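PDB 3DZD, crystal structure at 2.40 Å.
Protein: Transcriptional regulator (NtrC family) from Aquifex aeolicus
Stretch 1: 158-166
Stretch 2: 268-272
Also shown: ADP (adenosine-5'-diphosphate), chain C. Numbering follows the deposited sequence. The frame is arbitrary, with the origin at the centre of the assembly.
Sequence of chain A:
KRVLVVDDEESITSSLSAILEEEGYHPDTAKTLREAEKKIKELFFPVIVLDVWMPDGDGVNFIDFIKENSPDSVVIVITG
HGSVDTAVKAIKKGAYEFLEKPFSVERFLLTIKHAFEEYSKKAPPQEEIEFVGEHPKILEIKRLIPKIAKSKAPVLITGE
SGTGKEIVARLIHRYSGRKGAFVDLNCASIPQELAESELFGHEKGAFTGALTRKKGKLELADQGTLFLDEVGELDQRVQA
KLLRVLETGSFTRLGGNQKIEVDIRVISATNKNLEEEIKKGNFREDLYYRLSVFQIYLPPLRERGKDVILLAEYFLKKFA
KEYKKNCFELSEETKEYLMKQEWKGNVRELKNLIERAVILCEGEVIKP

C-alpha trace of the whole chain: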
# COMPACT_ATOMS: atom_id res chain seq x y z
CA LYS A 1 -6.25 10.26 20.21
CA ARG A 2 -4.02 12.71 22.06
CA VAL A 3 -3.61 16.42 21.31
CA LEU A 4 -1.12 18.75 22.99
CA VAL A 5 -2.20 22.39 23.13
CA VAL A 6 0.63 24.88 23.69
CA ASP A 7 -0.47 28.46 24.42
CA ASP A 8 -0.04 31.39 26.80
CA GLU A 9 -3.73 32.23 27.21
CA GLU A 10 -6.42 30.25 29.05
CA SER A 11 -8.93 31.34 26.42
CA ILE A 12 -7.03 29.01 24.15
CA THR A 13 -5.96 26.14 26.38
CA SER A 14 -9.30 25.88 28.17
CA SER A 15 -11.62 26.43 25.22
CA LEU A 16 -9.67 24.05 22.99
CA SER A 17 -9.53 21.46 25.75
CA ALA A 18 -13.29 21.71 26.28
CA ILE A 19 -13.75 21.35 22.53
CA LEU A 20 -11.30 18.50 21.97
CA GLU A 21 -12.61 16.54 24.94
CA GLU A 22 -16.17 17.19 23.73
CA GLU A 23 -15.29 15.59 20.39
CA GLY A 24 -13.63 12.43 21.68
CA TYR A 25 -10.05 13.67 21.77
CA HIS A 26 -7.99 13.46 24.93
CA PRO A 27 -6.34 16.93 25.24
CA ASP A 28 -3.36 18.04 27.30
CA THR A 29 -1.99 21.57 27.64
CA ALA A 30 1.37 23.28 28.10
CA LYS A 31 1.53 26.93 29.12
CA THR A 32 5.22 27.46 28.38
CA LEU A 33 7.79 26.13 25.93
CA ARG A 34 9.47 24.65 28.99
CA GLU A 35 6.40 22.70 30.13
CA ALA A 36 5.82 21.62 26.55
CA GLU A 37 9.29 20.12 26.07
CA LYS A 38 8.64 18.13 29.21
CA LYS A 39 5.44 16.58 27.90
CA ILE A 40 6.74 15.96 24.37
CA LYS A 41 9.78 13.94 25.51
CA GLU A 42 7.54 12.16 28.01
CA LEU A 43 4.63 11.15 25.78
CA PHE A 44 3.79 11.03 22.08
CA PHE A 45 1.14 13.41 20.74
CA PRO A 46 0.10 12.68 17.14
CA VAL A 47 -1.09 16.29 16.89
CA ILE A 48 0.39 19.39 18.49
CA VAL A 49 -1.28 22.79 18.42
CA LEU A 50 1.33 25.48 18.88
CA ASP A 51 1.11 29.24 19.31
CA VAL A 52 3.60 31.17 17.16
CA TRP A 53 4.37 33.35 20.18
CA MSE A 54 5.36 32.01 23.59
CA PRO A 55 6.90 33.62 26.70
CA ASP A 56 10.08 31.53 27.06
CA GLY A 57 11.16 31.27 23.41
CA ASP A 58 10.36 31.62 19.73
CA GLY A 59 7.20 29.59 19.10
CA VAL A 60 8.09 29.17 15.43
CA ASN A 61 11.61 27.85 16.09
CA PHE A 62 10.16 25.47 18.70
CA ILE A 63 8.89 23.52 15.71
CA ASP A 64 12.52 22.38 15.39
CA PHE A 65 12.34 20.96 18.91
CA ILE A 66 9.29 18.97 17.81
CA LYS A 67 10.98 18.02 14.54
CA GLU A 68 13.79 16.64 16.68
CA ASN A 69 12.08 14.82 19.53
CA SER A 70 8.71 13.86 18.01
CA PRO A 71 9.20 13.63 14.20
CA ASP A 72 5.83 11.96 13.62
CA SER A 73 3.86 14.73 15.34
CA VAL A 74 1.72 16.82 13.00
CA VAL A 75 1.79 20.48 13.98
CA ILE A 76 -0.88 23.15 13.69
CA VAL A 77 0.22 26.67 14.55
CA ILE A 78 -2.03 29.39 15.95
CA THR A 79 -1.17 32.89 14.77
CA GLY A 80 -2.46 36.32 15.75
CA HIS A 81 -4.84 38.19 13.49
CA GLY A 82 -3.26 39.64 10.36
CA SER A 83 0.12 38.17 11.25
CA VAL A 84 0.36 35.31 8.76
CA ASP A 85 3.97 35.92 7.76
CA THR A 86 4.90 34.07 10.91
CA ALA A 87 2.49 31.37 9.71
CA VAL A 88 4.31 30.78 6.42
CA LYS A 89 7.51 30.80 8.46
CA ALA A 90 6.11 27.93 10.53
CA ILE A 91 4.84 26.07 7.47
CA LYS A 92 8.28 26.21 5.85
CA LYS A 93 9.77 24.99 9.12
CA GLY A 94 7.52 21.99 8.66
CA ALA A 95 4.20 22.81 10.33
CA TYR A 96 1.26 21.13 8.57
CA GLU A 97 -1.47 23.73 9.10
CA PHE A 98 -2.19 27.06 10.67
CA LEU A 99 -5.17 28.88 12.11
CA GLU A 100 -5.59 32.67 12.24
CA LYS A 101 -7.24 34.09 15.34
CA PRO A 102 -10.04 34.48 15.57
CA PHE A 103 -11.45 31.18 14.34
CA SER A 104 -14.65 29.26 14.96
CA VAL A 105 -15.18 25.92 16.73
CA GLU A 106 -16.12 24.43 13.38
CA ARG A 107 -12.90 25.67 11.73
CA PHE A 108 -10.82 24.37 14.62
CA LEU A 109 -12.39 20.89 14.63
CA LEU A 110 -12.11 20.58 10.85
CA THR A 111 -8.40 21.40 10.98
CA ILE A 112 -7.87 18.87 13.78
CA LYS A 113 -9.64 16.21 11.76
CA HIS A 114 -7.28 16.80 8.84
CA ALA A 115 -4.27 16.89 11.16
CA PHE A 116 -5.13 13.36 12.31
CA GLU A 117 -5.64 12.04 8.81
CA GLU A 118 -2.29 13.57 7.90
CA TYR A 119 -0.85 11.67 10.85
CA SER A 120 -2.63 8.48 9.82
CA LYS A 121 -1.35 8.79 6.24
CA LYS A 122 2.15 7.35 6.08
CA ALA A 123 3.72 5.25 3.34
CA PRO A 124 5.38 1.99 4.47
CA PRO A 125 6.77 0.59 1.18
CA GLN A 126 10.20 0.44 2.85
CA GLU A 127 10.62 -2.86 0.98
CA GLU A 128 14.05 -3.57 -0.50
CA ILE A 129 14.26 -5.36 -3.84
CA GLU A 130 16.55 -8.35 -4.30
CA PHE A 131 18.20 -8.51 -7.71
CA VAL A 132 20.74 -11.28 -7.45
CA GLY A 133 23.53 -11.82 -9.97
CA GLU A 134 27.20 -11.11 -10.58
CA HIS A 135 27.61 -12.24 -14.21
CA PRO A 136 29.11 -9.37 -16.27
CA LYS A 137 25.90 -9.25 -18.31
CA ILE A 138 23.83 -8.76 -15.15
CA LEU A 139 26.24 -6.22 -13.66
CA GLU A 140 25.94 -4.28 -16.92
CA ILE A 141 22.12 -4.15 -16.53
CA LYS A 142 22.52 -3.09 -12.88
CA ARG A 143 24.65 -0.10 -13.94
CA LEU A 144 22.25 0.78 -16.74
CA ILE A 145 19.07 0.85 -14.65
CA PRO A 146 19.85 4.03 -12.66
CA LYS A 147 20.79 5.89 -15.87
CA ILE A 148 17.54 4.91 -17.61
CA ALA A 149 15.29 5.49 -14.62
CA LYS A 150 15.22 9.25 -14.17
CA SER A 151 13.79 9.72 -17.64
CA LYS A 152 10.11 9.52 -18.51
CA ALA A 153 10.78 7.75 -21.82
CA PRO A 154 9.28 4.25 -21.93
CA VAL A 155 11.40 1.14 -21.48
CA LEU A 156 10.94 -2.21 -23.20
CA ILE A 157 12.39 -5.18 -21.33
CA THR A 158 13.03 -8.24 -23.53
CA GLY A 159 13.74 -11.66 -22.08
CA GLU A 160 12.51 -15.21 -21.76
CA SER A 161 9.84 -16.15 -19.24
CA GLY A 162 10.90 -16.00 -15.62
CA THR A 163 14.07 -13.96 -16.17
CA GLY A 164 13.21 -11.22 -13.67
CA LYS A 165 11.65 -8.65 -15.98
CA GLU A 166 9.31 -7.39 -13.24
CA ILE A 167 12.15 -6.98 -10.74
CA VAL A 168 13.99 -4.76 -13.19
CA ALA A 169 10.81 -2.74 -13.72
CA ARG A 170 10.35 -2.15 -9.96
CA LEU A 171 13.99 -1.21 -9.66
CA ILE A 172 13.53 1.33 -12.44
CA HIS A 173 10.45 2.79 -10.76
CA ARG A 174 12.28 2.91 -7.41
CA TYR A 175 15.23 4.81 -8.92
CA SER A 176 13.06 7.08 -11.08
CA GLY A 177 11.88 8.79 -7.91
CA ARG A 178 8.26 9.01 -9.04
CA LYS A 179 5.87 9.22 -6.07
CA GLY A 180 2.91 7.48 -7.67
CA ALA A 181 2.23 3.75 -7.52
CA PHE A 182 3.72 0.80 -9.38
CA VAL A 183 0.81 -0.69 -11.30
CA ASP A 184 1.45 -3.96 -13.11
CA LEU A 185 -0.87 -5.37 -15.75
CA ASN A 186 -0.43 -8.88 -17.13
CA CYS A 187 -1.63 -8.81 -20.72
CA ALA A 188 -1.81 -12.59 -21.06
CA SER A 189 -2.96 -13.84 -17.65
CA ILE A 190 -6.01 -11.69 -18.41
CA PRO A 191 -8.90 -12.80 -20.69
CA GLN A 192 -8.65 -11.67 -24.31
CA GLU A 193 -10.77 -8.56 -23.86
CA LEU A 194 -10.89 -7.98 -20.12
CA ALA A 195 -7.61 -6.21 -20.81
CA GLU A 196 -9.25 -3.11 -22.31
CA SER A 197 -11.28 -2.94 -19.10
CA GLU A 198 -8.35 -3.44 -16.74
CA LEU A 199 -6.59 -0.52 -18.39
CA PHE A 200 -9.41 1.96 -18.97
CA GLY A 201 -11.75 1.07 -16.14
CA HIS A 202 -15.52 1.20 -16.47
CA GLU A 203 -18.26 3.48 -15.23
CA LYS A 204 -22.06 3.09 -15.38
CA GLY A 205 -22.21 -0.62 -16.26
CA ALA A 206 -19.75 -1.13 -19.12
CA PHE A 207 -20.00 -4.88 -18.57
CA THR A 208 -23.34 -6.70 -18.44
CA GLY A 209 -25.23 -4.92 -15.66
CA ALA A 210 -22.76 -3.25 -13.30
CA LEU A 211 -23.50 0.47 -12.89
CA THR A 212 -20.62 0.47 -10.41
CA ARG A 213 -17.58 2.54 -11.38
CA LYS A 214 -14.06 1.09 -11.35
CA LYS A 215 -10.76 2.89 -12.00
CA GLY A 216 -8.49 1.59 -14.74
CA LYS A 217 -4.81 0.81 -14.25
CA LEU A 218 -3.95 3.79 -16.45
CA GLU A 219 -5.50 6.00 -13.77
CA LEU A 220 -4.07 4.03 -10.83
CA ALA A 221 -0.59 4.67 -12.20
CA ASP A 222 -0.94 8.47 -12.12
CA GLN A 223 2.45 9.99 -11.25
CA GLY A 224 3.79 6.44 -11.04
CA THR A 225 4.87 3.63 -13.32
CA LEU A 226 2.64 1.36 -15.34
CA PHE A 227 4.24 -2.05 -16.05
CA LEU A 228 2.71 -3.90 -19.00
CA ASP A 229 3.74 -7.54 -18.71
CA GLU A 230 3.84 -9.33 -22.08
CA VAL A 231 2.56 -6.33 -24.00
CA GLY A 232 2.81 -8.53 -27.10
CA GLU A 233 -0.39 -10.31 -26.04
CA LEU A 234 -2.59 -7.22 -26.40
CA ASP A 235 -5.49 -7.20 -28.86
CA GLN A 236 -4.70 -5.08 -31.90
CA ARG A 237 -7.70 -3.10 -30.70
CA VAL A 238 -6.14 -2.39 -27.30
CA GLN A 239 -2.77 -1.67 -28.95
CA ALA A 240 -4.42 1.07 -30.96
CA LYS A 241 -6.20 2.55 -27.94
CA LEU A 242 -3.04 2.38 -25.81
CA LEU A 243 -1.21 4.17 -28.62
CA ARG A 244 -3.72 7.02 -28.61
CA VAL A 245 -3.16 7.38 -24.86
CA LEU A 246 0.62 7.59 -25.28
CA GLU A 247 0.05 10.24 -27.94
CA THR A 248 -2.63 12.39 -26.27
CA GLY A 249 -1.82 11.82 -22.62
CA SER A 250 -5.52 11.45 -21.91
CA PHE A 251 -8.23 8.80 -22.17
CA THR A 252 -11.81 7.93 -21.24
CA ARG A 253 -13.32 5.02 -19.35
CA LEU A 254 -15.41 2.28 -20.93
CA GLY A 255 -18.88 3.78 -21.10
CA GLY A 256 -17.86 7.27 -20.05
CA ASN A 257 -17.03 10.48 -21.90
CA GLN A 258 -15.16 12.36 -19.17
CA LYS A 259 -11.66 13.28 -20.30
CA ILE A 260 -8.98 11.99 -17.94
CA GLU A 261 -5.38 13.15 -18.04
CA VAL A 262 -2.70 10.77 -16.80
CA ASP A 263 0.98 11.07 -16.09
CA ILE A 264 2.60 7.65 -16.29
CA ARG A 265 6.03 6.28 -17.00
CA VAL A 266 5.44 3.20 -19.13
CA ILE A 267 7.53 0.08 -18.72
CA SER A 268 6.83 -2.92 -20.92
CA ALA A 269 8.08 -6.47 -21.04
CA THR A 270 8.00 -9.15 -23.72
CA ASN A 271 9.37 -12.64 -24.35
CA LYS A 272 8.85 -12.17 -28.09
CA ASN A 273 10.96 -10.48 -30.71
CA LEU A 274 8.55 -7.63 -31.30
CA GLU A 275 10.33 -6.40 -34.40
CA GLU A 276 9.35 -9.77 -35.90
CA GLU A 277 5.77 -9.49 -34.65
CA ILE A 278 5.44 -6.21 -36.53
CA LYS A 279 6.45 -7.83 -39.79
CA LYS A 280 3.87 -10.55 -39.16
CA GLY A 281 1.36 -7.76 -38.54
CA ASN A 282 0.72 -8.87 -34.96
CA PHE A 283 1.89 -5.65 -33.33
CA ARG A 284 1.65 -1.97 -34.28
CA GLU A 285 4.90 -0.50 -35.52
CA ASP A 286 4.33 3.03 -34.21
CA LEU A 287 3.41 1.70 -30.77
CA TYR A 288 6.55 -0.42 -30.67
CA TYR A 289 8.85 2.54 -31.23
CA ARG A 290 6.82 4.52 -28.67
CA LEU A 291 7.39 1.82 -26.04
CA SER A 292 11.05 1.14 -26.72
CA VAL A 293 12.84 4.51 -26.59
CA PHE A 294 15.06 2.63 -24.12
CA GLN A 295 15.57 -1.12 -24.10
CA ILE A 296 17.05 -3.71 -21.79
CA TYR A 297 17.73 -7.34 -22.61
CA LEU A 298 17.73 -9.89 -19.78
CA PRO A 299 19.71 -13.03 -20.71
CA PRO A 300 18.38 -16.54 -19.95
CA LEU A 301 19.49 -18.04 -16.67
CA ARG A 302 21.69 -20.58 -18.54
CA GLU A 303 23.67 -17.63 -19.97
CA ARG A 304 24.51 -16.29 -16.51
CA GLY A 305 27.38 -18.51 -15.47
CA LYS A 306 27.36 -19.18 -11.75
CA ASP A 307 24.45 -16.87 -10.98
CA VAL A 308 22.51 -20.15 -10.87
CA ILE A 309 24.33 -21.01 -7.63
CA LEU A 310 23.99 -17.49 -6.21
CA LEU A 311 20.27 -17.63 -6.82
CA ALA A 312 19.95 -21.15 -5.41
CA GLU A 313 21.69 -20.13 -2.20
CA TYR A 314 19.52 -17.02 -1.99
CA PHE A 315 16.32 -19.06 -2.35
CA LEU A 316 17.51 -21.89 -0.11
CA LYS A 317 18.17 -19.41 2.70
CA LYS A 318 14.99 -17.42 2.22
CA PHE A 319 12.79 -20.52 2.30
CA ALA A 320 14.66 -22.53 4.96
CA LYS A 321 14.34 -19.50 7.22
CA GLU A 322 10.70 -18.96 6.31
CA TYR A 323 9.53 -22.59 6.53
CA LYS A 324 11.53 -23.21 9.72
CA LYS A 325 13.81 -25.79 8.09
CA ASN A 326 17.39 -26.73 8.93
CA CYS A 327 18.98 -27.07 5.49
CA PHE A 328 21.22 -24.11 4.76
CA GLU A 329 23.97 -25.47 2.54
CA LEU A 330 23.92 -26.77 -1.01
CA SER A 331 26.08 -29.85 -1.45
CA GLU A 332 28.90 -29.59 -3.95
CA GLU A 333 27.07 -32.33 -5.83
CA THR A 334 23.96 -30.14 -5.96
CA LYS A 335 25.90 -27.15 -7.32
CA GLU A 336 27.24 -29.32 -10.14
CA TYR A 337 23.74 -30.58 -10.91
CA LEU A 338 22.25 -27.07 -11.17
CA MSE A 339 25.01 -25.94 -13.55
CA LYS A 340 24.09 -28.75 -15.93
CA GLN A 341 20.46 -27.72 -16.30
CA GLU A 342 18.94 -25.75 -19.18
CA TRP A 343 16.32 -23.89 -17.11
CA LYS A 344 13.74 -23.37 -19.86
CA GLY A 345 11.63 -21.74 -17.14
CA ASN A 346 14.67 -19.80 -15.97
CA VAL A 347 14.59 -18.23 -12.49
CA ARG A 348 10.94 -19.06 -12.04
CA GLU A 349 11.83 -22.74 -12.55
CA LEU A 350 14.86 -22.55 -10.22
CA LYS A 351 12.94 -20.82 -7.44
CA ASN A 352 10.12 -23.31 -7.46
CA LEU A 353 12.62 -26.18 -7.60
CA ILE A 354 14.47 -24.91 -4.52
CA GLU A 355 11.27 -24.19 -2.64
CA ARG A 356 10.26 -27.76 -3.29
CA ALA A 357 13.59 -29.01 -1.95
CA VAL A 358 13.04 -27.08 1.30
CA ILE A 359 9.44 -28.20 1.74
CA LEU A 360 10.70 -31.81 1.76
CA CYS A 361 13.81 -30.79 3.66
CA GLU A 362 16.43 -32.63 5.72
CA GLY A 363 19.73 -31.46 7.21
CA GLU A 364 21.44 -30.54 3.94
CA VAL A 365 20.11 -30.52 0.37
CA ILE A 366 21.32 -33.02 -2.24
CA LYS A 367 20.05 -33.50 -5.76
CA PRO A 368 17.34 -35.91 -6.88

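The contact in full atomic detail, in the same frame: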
# COMPACT_ATOMS: atom_id res chain seq x y z
N THR A 158 13.13 -6.97 -22.82
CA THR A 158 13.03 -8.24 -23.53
C THR A 158 13.74 -9.36 -22.77
O THR A 158 14.79 -9.16 -22.16
CB THR A 158 13.61 -8.17 -24.97
OG1 THR A 158 12.95 -7.12 -25.70
CG2 THR A 158 13.40 -9.50 -25.72
N GLY A 159 13.16 -10.54 -22.80
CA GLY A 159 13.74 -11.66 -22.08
C GLY A 159 12.79 -12.82 -22.08
O GLY A 159 11.59 -12.64 -22.27
N GLU A 160 13.33 -14.02 -21.86
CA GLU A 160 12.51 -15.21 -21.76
C GLU A 160 11.67 -15.17 -20.49
O GLU A 160 11.87 -14.31 -19.62
CB GLU A 160 13.38 -16.46 -21.77
CG GLU A 160 14.07 -16.73 -23.09
CD GLU A 160 14.78 -18.07 -23.10
OE1 GLU A 160 14.88 -18.71 -22.03
OE2 GLU A 160 15.24 -18.49 -24.20
N SER A 161 10.72 -16.10 -20.39
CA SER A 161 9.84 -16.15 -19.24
C SER A 161 10.63 -16.45 -17.99
O SER A 161 11.57 -17.25 -18.01
CB SER A 161 8.76 -17.20 -19.44
OG SER A 161 8.00 -16.91 -20.59
N GLY A 162 10.26 -15.79 -16.90
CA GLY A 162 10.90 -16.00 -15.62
C GLY A 162 12.33 -15.52 -15.52
O GLY A 162 13.09 -16.07 -14.74
N THR A 163 12.70 -14.50 -16.28
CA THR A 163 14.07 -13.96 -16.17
C THR A 163 14.20 -12.71 -15.28
O THR A 163 15.26 -12.11 -15.21
CB THR A 163 14.67 -13.64 -17.55
OG1 THR A 163 13.76 -12.81 -18.27
CG2 THR A 163 14.91 -14.90 -18.34
N GLY A 164 13.12 -12.32 -14.60
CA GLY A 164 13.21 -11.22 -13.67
C GLY A 164 12.82 -9.87 -14.24
O GLY A 164 13.21 -8.83 -13.71
N LYS A 165 12.05 -9.88 -15.32
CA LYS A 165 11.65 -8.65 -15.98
C LYS A 165 10.88 -7.70 -15.06
O LYS A 165 11.05 -6.49 -15.14
CB LYS A 165 10.85 -8.96 -17.24
CG LYS A 165 11.71 -9.58 -18.35
CD LYS A 165 10.86 -10.03 -19.54
CE LYS A 165 10.02 -11.24 -19.16
NZ LYS A 165 9.04 -11.55 -20.23
N GLU A 166 10.04 -8.23 -14.17
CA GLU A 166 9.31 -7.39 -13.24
C GLU A 166 10.22 -6.77 -12.17
O GLU A 166 10.04 -5.61 -11.79
CB GLU A 166 8.15 -8.15 -12.57
CG GLU A 166 7.55 -7.39 -11.39
CD GLU A 166 6.25 -7.98 -10.86
OE1 GLU A 166 5.43 -8.50 -11.66
OE2 GLU A 166 6.05 -7.91 -9.63
N SER A 268 7.42 -1.76 -20.28
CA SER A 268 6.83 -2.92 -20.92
C SER A 268 7.80 -4.07 -20.92
O SER A 268 9.01 -3.87 -20.83
CB SER A 268 6.47 -2.59 -22.36
OG SER A 268 5.56 -1.52 -22.39
N ALA A 269 7.27 -5.27 -21.05
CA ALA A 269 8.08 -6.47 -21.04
C ALA A 269 7.53 -7.44 -22.07
O ALA A 269 6.32 -7.49 -22.28
CB ALA A 269 8.07 -7.10 -19.68
N THR A 270 8.42 -8.19 -22.72
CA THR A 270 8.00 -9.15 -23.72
C THR A 270 8.97 -10.33 -23.74
O THR A 270 10.15 -10.18 -23.41
CB THR A 270 7.91 -8.49 -25.12
OG1 THR A 270 7.36 -9.41 -26.06
CG2 THR A 270 9.28 -8.04 -25.59
N ASN A 271 8.48 -11.51 -24.10
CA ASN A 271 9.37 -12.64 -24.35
C ASN A 271 9.32 -13.01 -25.82
O ASN A 271 9.64 -14.13 -26.20
CB ASN A 271 9.03 -13.84 -23.47
CG ASN A 271 7.80 -14.60 -23.96
OD1 ASN A 271 6.91 -14.03 -24.58
ND2 ASN A 271 7.76 -15.89 -23.66
N LYS A 272 8.89 -12.04 -26.63
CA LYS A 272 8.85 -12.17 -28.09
C LYS A 272 9.87 -11.24 -28.71
O LYS A 272 10.37 -10.33 -28.06
CB LYS A 272 7.47 -11.79 -28.62
CG LYS A 272 6.31 -12.54 -27.99
CD LYS A 272 5.02 -12.26 -28.75
CE LYS A 272 3.80 -12.66 -27.94
NZ LYS A 272 3.99 -13.98 -27.29
PB ADP C . 9.38 -12.55 -15.42
O1B ADP C . 8.87 -11.25 -14.83
O2B ADP C . 8.33 -13.37 -16.14
O3B ADP C . 10.63 -12.41 -16.23
PA ADP C . 9.63 -13.22 -12.61
O1A ADP C . 10.67 -12.28 -12.08
O2A ADP C . 8.18 -12.86 -12.36
O3A ADP C . 9.89 -13.48 -14.19
O5' ADP C . 9.88 -14.67 -11.96
C5' ADP C . 11.05 -14.94 -11.20
C4' ADP C . 10.73 -15.27 -9.76
O4' ADP C . 11.98 -15.35 -9.09
C3' ADP C . 10.02 -14.11 -9.09
O3' ADP C . 9.40 -14.59 -7.89
C2' ADP C . 11.12 -13.17 -8.65
O2' ADP C . 10.75 -12.69 -7.36
C1' ADP C . 12.32 -14.08 -8.51
N9 ADP C . 13.50 -13.54 -9.21
C8 ADP C . 13.65 -13.44 -10.54
N7 ADP C . 14.85 -12.94 -10.88
C5 ADP C . 15.51 -12.71 -9.73
C6 ADP C . 16.84 -12.17 -9.37
N6 ADP C . 17.71 -11.78 -10.34
N1 ADP C . 17.15 -12.09 -8.07
C2 ADP C . 16.28 -12.49 -7.11
N3 ADP C . 15.05 -12.98 -7.36
C4 ADP C . 14.62 -13.11 -8.63
O HOH W 1 10.39 -17.69 -22.84

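Contact between the nucleotide-binding stretch (158-166) and the end of a neighbouring strand (268-272), more than a hundred residues apart in sequence. The two backbones run parallel where they meet: Thr158 bridges Thr270, and the single backbone hydrogen bond between the stretches runs from Gly159 N to Thr270 O (3.1 Å). The same carbonyl oxygen also receives a CA-H...O contact from Thr158 CA (3.5 Å). One step on, Gly159 O approaches Asn271 CA to 3.0 Å in a second CA-H...O contact, while Gly159 O and Thr270 O, both acceptors, lie only 3.1 Å apart.

Thr158 and Thr270 put their side chains on the same face of the sheet, where Thr158 OG1 packs against Thr270 CG2 at 3.8 Å. Their rotamers differ. Thr158 is m, and its methyl CG2 comes within 3.9 Å of Lys272 O. Thr270 is t, which directs CG2 at Thr158 and leaves OG1 free to accept a hydrogen bond from Lys272 N (3.1 Å), tying the strand end to Lys272, two residues on. The Lys272 side chain points away from stretch 1; its closest approach is Lys272 CB to Thr158 CG2, 7.0 Å.

Gly159 has no side chain, and a CB here would lie 2.9 Å from Thr163 OG1. That hydroxyl is well placed for another task: with chi1 at p, Thr163 OG1 donates to Glu160 O (2.8 Å), reinforcing the weak backbone bond from Thr163 N to Glu160 O (3.4 Å) across the type II turn from Glu160 to Thr163. Gly162, within this turn, has positive phi, which favours glycine. Gly164 also has positive phi and precedes the helix as its N-cap; a CB there would meet both the preceding carbonyl oxygen and ADP N7, the latter at 2.9 Å.

Lys165 opens the helix and reaches back toward the strand in an m, t, m, t conformation. Chi1 (m) and chi2 (t) lay Lys165 CD 4.0 Å from Ala269 CB, so the methylenes pack on a small side chain; chi3 (m) then turns CE and NZ toward the carbonyls of Gly159 and Thr270. There Lys165 NZ gives a weak hydrogen bond to Gly159 O (3.4 Å) and lies 3.6 Å from Thr270 O, beside the two crowded carbonyls; its positive charge suits this position.

Asn271 has the largest area covered by the other stretch. Its chi1 is p, and CB sits 4.1 Å from Glu160 CA and 4.0 Å from Lys165 NZ. Asn271 ND2 donates to a water (3.3 Å from ND2 to the water oxygen) that also accepts from Ser161 N (2.9 Å), so the water links the side chain to the loop backbone. Ser161, at m, places OG 3.2 Å from Asn271 ND2.

Amides of the loop and the helix start turn to the diphosphate: Gly162 N donates to ADP O2B (3.2 Å) and Lys165 N to ADP O3B (3.0 Å).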